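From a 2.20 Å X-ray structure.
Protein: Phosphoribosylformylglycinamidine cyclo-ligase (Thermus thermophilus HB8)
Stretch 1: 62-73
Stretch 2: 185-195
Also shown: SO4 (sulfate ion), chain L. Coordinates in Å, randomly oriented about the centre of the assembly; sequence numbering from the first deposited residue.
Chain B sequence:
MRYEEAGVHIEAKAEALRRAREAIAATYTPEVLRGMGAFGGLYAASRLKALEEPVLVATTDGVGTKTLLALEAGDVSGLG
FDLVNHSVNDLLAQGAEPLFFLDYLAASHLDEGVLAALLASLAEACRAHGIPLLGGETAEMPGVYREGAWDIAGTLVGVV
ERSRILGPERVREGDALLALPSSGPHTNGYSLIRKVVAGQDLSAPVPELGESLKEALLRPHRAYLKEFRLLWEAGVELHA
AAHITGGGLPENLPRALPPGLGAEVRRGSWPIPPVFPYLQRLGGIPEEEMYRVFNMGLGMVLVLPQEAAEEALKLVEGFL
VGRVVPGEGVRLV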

ATOM      1  N   GLY B  62      -1.535   4.659   6.130  1.00 22.15           N
ATOM      2  CA  GLY B  62      -0.243   4.527   6.771  1.00 23.41           C
ATOM      3  C   GLY B  62      -0.410   4.923   8.224  1.00 24.82           C
ATOM      4  O   GLY B  62      -1.306   5.699   8.548  1.00 25.86           O
ATOM      5  N   VAL B  63       0.424   4.388   9.108  1.00 25.78           N
ATOM      6  CA  VAL B  63       0.330   4.736  10.521  1.00 25.61           C
ATOM      7  C   VAL B  63       0.666   6.221  10.661  1.00 26.06           C
ATOM      8  O   VAL B  63      -0.059   6.981  11.313  1.00 27.66           O
ATOM      9  N   GLY B  64       1.751   6.639  10.021  1.00 25.44           N
ATOM     10  CA  GLY B  64       2.155   8.033  10.093  1.00 26.29           C
ATOM     11  C   GLY B  64       3.329   8.242  11.032  1.00 24.81           C
ATOM     12  O   GLY B  64       3.926   7.282  11.494  1.00 23.61           O
ATOM     13  N   THR B  65       3.652   9.498  11.316  1.00 26.08           N
ATOM     14  CA  THR B  65       4.762   9.824  12.197  1.00 27.83           C
ATOM     15  C   THR B  65       4.571   9.266  13.607  1.00 28.86           C
ATOM     16  O   THR B  65       5.527   9.180  14.384  1.00 29.98           O
ATOM     17  N   LYS B  66       3.343   8.875  13.942  1.00 28.70           N
ATOM     18  CA  LYS B  66       3.087   8.298  15.260  1.00 27.74           C
ATOM     19  C   LYS B  66       4.091   7.180  15.479  1.00 27.40           C
ATOM     20  O   LYS B  66       4.470   6.888  16.610  1.00 27.67           O
ATOM     21  N   THR B  67       4.512   6.562  14.375  1.00 27.58           N
ATOM     22  CA  THR B  67       5.464   5.461  14.392  1.00 26.76           C
ATOM     23  C   THR B  67       6.776   5.847  15.059  1.00 26.99           C
ATOM     24  O   THR B  67       7.344   5.067  15.822  1.00 26.54           O
ATOM     25  N   LEU B  68       7.263   7.048  14.773  1.00 28.02           N
ATOM     26  CA  LEU B  68       8.512   7.504  15.371  1.00 29.46           C
ATOM     27  C   LEU B  68       8.319   7.689  16.875  1.00 31.01           C
ATOM     28  O   LEU B  68       9.201   7.348  17.668  1.00 31.65           O
ATOM     29  N   LEU B  69       7.157   8.206  17.271  1.00 32.08           N
ATOM     30  CA  LEU B  69       6.862   8.404  18.685  1.00 32.56           C
ATOM     31  C   LEU B  69       6.882   7.067  19.430  1.00 32.71           C
ATOM     32  O   LEU B  69       7.401   6.972  20.547  1.00 33.08           O
ATOM     33  N   ALA B  70       6.315   6.039  18.799  1.00 32.38           N
ATOM     34  CA  ALA B  70       6.240   4.698  19.383  1.00 31.72           C
ATOM     35  C   ALA B  70       7.606   4.038  19.540  1.00 31.76           C
ATOM     36  O   ALA B  70       7.898   3.434  20.574  1.00 31.80           O
ATOM     37  N   LEU B  71       8.439   4.133  18.511  1.00 32.03           N
ATOM     38  CA  LEU B  71       9.763   3.533  18.580  1.00 31.60           C
ATOM     39  C   LEU B  71      10.534   4.174  19.729  1.00 32.62           C
ATOM     40  O   LEU B  71      11.074   3.479  20.592  1.00 31.63           O
ATOM     41  N   GLU B  72      10.565   5.504  19.734  1.00 34.19           N
ATOM     42  CA  GLU B  72      11.254   6.263  20.770  1.00 35.83           C
ATOM     43  C   GLU B  72      10.844   5.790  22.163  1.00 36.60           C
ATOM     44  O   GLU B  72      11.697   5.515  23.009  1.00 38.38           O
ATOM     45  N   ALA B  73       9.539   5.697  22.398  1.00 35.97           N
ATOM     46  CA  ALA B  73       9.018   5.256  23.687  1.00 35.03           C
ATOM     47  C   ALA B  73       9.236   3.759  23.878  1.00 35.40           C
ATOM     48  O   ALA B  73       8.893   3.203  24.919  1.00 35.64           O
ATOM     49  N   PRO B 185      -5.256  11.107  20.121  1.00 23.96           N
ATOM     50  CA  PRO B 185      -4.858  11.660  18.823  1.00 23.41           C
ATOM     51  C   PRO B 185      -5.074  10.701  17.651  1.00 23.43           C
ATOM     52  O   PRO B 185      -5.087  11.115  16.492  1.00 25.78           O
ATOM     53  N   HIS B 186      -5.266   9.423  17.956  1.00 21.98           N
ATOM     54  CA  HIS B 186      -5.451   8.423  16.913  1.00 20.94           C
ATOM     55  C   HIS B 186      -4.188   8.335  16.072  1.00 21.07           C
ATOM     56  O   HIS B 186      -3.119   8.036  16.607  1.00 22.29           O
ATOM     57  N   THR B 187      -4.281   8.606  14.776  1.00 21.10           N
ATOM     58  CA  THR B 187      -3.096   8.505  13.932  1.00 22.32           C
ATOM     59  C   THR B 187      -2.818   9.668  12.989  1.00 23.91           C
ATOM     60  O   THR B 187      -2.364   9.475  11.860  1.00 26.12           O
ATOM     61  N   ASN B 188      -3.080  10.881  13.451  1.00 23.85           N
ATOM     62  CA  ASN B 188      -2.803  12.057  12.647  1.00 25.51           C
ATOM     63  C   ASN B 188      -2.366  13.193  13.565  1.00 27.04           C
ATOM     64  O   ASN B 188      -2.887  13.332  14.672  1.00 26.55           O
ATOM     65  N   GLY B 189      -1.392  13.979  13.108  1.00 27.71           N
ATOM     66  CA  GLY B 189      -0.901  15.106  13.882  1.00 27.21           C
ATOM     67  C   GLY B 189       0.222  14.772  14.842  1.00 28.19           C
ATOM     68  O   GLY B 189       0.574  15.578  15.703  1.00 29.12           O
ATOM     69  N   TYR B 190       0.801  13.589  14.707  1.00 26.43           N
ATOM     70  CA  TYR B 190       1.870  13.220  15.601  1.00 26.63           C
ATOM     71  C   TYR B 190       3.188  13.911  15.312  1.00 28.52           C
ATOM     72  O   TYR B 190       4.169  13.701  16.025  1.00 29.99           O
ATOM     73  N   SER B 191       3.224  14.734  14.270  1.00 29.29           N
ATOM     74  CA  SER B 191       4.443  15.467  13.958  1.00 30.43           C
ATOM     75  C   SER B 191       4.441  16.697  14.868  1.00 31.25           C
ATOM     76  O   SER B 191       5.477  17.102  15.413  1.00 31.99           O
ATOM     77  N   LEU B 192       3.259  17.289  15.020  1.00 30.32           N
ATOM     78  CA  LEU B 192       3.090  18.448  15.881  1.00 29.21           C
ATOM     79  C   LEU B 192       3.354  17.943  17.292  1.00 29.42           C
ATOM     80  O   LEU B 192       4.096  18.562  18.054  1.00 30.64           O
ATOM     81  N   ILE B 193       2.764  16.792  17.610  1.00 28.34           N
ATOM     82  CA  ILE B 193       2.913  16.154  18.919  1.00 28.20           C
ATOM     83  C   ILE B 193       4.367  15.888  19.316  1.00 29.23           C
ATOM     84  O   ILE B 193       4.787  16.255  20.409  1.00 30.10           O
ATOM     85  N   ARG B 194       5.134  15.245  18.440  1.00 30.80           N
ATOM     86  CA  ARG B 194       6.526  14.936  18.754  1.00 31.65           C
ATOM     87  C   ARG B 194       7.344  16.192  19.025  1.00 32.76           C
ATOM     88  O   ARG B 194       8.312  16.158  19.789  1.00 32.70           O
ATOM     89  N   LYS B 195       6.948  17.299  18.406  1.00 34.01           N
ATOM     90  CA  LYS B 195       7.628  18.571  18.614  1.00 35.14           C
ATOM     91  C   LYS B 195       7.233  19.151  19.968  1.00 36.18           C
ATOM     92  O   LYS B 195       8.083  19.599  20.738  1.00 36.37           O
TER

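A helix in each stretch lies side by side with the other. Their axes come within 9.2 Å and run at 39° to each other. The residues leading into them meet around a sulfate ion, probably from the crystallisation liquor.

Water 1 lies 2.9 Å from Gly 62 O and 2.6 Å from Thr 187 O, in hydrogen-bonding position to each, and so sits between the two loops. Val 63 points sideways, with chi1 t. Val 63 O sits 3.4 Å from Thr 187 O; both are acceptors, so no hydrogen bond joins them.

Gly 64 lies close to the sulfate. A CB here would come within 2.9 Å of SO4 O2, and the backbone angles themselves call for glycine. Gly 64 O accepts a hydrogen bond from Thr 67 OG1 at 3.0 Å.

Thr 65 points toward stretch 2, with chi1 m. Its CG2 packs 3.5 Å from Arg 194 CD and 3.8 Å from Tyr 190 O. Its N makes a weak hydrogen bond to SO4 O2 at 3.4 Å. From the other stretch, Gly 189 N binds SO4 O4 at 3.0 Å and Tyr 190 N binds SO4 O3 at 3.1 Å. The ion therefore joins both backbones near the start of the stretch 2 helix.

Lys 66 leaves its backbone sideways, but all four chi angles are t. This extended chain runs across one face of the Tyr 190 ring, with Lys 66 CG 3.6 Å from the ring centroid in a CH-pi contact. Lys 66 CD also lies 3.9 Å from Thr 187 CG2. At the tip, Lys 66 NZ donates to Tyr 190 OH at 2.8 Å and to His 186 O at 2.6 Å. Tyr 190 itself points toward stretch 1, with chi1 m.

Thr 67 points away and makes no contact across. Leu 68 points toward, with chi1 m and chi2 t. Its CB lies over one face of the Arg 194 guanidinium, and its CD1 is 3.5 Å from Arg 194 NH1.

Leu 69 points sideways, with chi1 t and chi2 p. Its CD2 meets the edge of the Tyr 190 ring, 3.4 Å from CD2 of that residue, and lies 4.3 Å from Ile 193 CG2.

Glu 72 points toward, with chi1 m and chi2 t, and forms a salt bridge with Arg 194. Arg 194 NE donates to Glu 72 OE1 at 2.9 Å, and Arg 194 NH2 to Glu 72 OE2 at 3.0 Å.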

ATOM      1  CB  VAL B  63       1.304   3.874  11.377  1.00 25.69           C
ATOM      2  CG1 VAL B  63       1.339   4.371  12.810  1.00 26.86           C
ATOM      3  CG2 VAL B  63       0.858   2.417  11.362  1.00 23.86           C
ATOM      4  CB  THR B  65       4.981  11.352  12.235  1.00 28.29           C
ATOM      5  OG1 THR B  65       5.498  11.778  10.966  1.00 31.10           O
ATOM      6  CG2 THR B  65       5.954  11.745  13.331  1.00 28.50           C
ATOM      7  CB  LYS B  66       1.676   7.712  15.345  1.00 27.07           C
ATOM      8  CG  LYS B  66       1.342   7.102  16.702  1.00 26.58           C
ATOM      9  CD  LYS B  66      -0.152   6.836  16.822  1.00 28.18           C
ATOM     10  CE  LYS B  66      -0.554   6.468  18.247  1.00 27.00           C
ATOM     11  NZ  LYS B  66      -2.046   6.449  18.390  1.00 25.23           N
ATOM     12  CB  THR B  67       5.760   4.965  12.965  1.00 26.26           C
ATOM     13  OG1 THR B  67       4.546   4.514  12.351  1.00 27.98           O
ATOM     14  CG2 THR B  67       6.749   3.819  13.000  1.00 25.70           C
ATOM     15  CB  LEU B  68       8.957   8.804  14.706  1.00 27.64           C
ATOM     16  CG  LEU B  68       9.180   8.607  13.206  1.00 28.79           C
ATOM     17  CD1 LEU B  68       9.510   9.929  12.538  1.00 28.21           C
ATOM     18  CD2 LEU B  68      10.299   7.597  12.999  1.00 27.54           C
ATOM     19  CB  LEU B  69       5.488   9.058  18.861  1.00 33.37           C
ATOM     20  CG  LEU B  69       5.038   9.308  20.308  1.00 33.76           C
ATOM     21  CD1 LEU B  69       5.987  10.297  20.985  1.00 33.74           C
ATOM     22  CD2 LEU B  69       3.617   9.846  20.317  1.00 32.97           C
ATOM     23  CB  ALA B  70       5.330   3.812  18.533  1.00 30.41           C
ATOM     24  CB  LEU B  71      10.511   3.736  17.258  1.00 28.60           C
ATOM     25  CG  LEU B  71      10.017   2.963  16.032  1.00 26.11           C
ATOM     26  CD1 LEU B  71      10.657   3.545  14.789  1.00 24.50           C
ATOM     27  CD2 LEU B  71      10.342   1.484  16.176  1.00 23.50           C
ATOM     28  CB  GLU B  72      10.951   7.755  20.621  1.00 36.58           C
ATOM     29  CG  GLU B  72      11.450   8.369  19.327  1.00 39.31           C
ATOM     30  CD  GLU B  72      11.229   9.868  19.278  1.00 42.68           C
ATOM     31  OE1 GLU B  72      10.056  10.301  19.282  1.00 43.23           O
ATOM     32  OE2 GLU B  72      12.231  10.614  19.241  1.00 44.63           O
ATOM     33  CB  ALA B  73       7.537   5.582  23.788  1.00 34.88           C
ATOM     34  CB  PRO B 185      -3.381  12.004  19.033  1.00 23.26           C
ATOM     35  CG  PRO B 185      -3.278  12.209  20.540  1.00 21.43           C
ATOM     36  CD  PRO B 185      -4.118  11.076  21.056  1.00 21.23           C
ATOM     37  CB  HIS B 186      -6.668   8.762  16.050  1.00 19.68           C
ATOM     38  CG  HIS B 186      -7.959   8.256  16.617  1.00 18.55           C
ATOM     39  ND1 HIS B 186      -9.157   8.355  15.946  1.00 17.96           N
ATOM     40  CD2 HIS B 186      -8.227   7.597  17.769  1.00 18.67           C
ATOM     41  CE1 HIS B 186     -10.107   7.774  16.657  1.00 18.82           C
ATOM     42  NE2 HIS B 186      -9.569   7.304  17.767  1.00 20.37           N
ATOM     43  CB  THR B 187      -3.099   7.185  13.108  1.00 20.99           C
ATOM     44  OG1 THR B 187      -4.404   6.948  12.575  1.00 21.43           O
ATOM     45  CG2 THR B 187      -2.693   6.012  13.976  1.00 20.00           C
ATOM     46  CB  ASN B 188      -4.036  12.466  11.832  1.00 25.17           C
ATOM     47  CG  ASN B 188      -4.191  11.650  10.551  1.00 25.58           C
ATOM     48  OD1 ASN B 188      -3.472  11.863   9.572  1.00 26.90           O
ATOM     49  ND2 ASN B 188      -5.128  10.710  10.558  1.00 21.58           N
ATOM     50  CB  TYR B 190       2.050  11.709  15.621  1.00 26.03           C
ATOM     51  CG  TYR B 190       1.039  11.025  16.509  1.00 26.24           C
ATOM     52  CD1 TYR B 190      -0.293  10.880  16.105  1.00 26.18           C
ATOM     53  CD2 TYR B 190       1.403  10.552  17.770  1.00 26.10           C
ATOM     54  CE1 TYR B 190      -1.234  10.280  16.936  1.00 25.68           C
ATOM     55  CE2 TYR B 190       0.470   9.952  18.607  1.00 27.56           C
ATOM     56  CZ  TYR B 190      -0.844   9.819  18.181  1.00 26.66           C
ATOM     57  OH  TYR B 190      -1.757   9.202  19.001  1.00 29.22           O
ATOM     58  CB  SER B 191       4.454  15.906  12.499  1.00 30.25           C
ATOM     59  OG  SER B 191       5.611  16.682  12.243  1.00 35.35           O
ATOM     60  CB  LEU B 192       1.661  19.002  15.750  1.00 27.93           C
ATOM     61  CG  LEU B 192       1.265  20.260  16.538  1.00 27.74           C
ATOM     62  CD1 LEU B 192       2.424  21.249  16.593  1.00 28.06           C
ATOM     63  CD2 LEU B 192       0.055  20.905  15.885  1.00 24.95           C
ATOM     64  CB  ILE B 193       2.130  14.815  18.971  1.00 25.43           C
ATOM     65  CG1 ILE B 193       0.630  15.094  19.048  1.00 24.24           C
ATOM     66  CG2 ILE B 193       2.583  13.979  20.145  1.00 25.32           C
ATOM     67  CD1 ILE B 193      -0.235  13.869  18.831  1.00 24.76           C
ATOM     68  CB  ARG B 194       7.161  14.108  17.632  1.00 32.73           C
ATOM     69  CG  ARG B 194       6.622  12.674  17.536  1.00 32.04           C
ATOM     70  CD  ARG B 194       7.418  11.837  16.541  1.00 34.27           C
ATOM     71  NE  ARG B 194       8.796  11.609  16.980  1.00 36.08           N
ATOM     72  CZ  ARG B 194       9.871  11.865  16.237  1.00 37.08           C
ATOM     73  NH1 ARG B 194       9.734  12.363  15.014  1.00 38.01           N
ATOM     74  NH2 ARG B 194      11.085  11.624  16.715  1.00 36.37           N
ATOM     75  CB  LYS B 195       7.249  19.575  17.527  1.00 36.08           C
ATOM     76  CG  LYS B 195       7.481  21.030  17.940  1.00 39.82           C
ATOM     77  CD  LYS B 195       7.041  22.015  16.866  1.00 41.77           C
ATOM     78  CE  LYS B 195       7.007  23.442  17.404  1.00 42.91           C
ATOM     79  NZ  LYS B 195       5.958  23.629  18.455  1.00 42.33           N
TER
HETATM   80  S   SO4 L 401       1.282  12.616  10.992  1.00 33.96           S
HETATM   81  O1  SO4 L 401       2.572  13.223  11.350  1.00 35.16           O
HETATM   82  O2  SO4 L 401       1.461  11.701   9.838  1.00 36.27           O
HETATM   83  O3  SO4 L 401       0.757  11.858  12.142  1.00 33.39           O
HETATM   84  O4  SO4 L 401       0.324  13.683  10.640  1.00 37.10           O
HETATM   85  O   HOH W   1      -2.164   8.310   9.527  1.00 24.48           O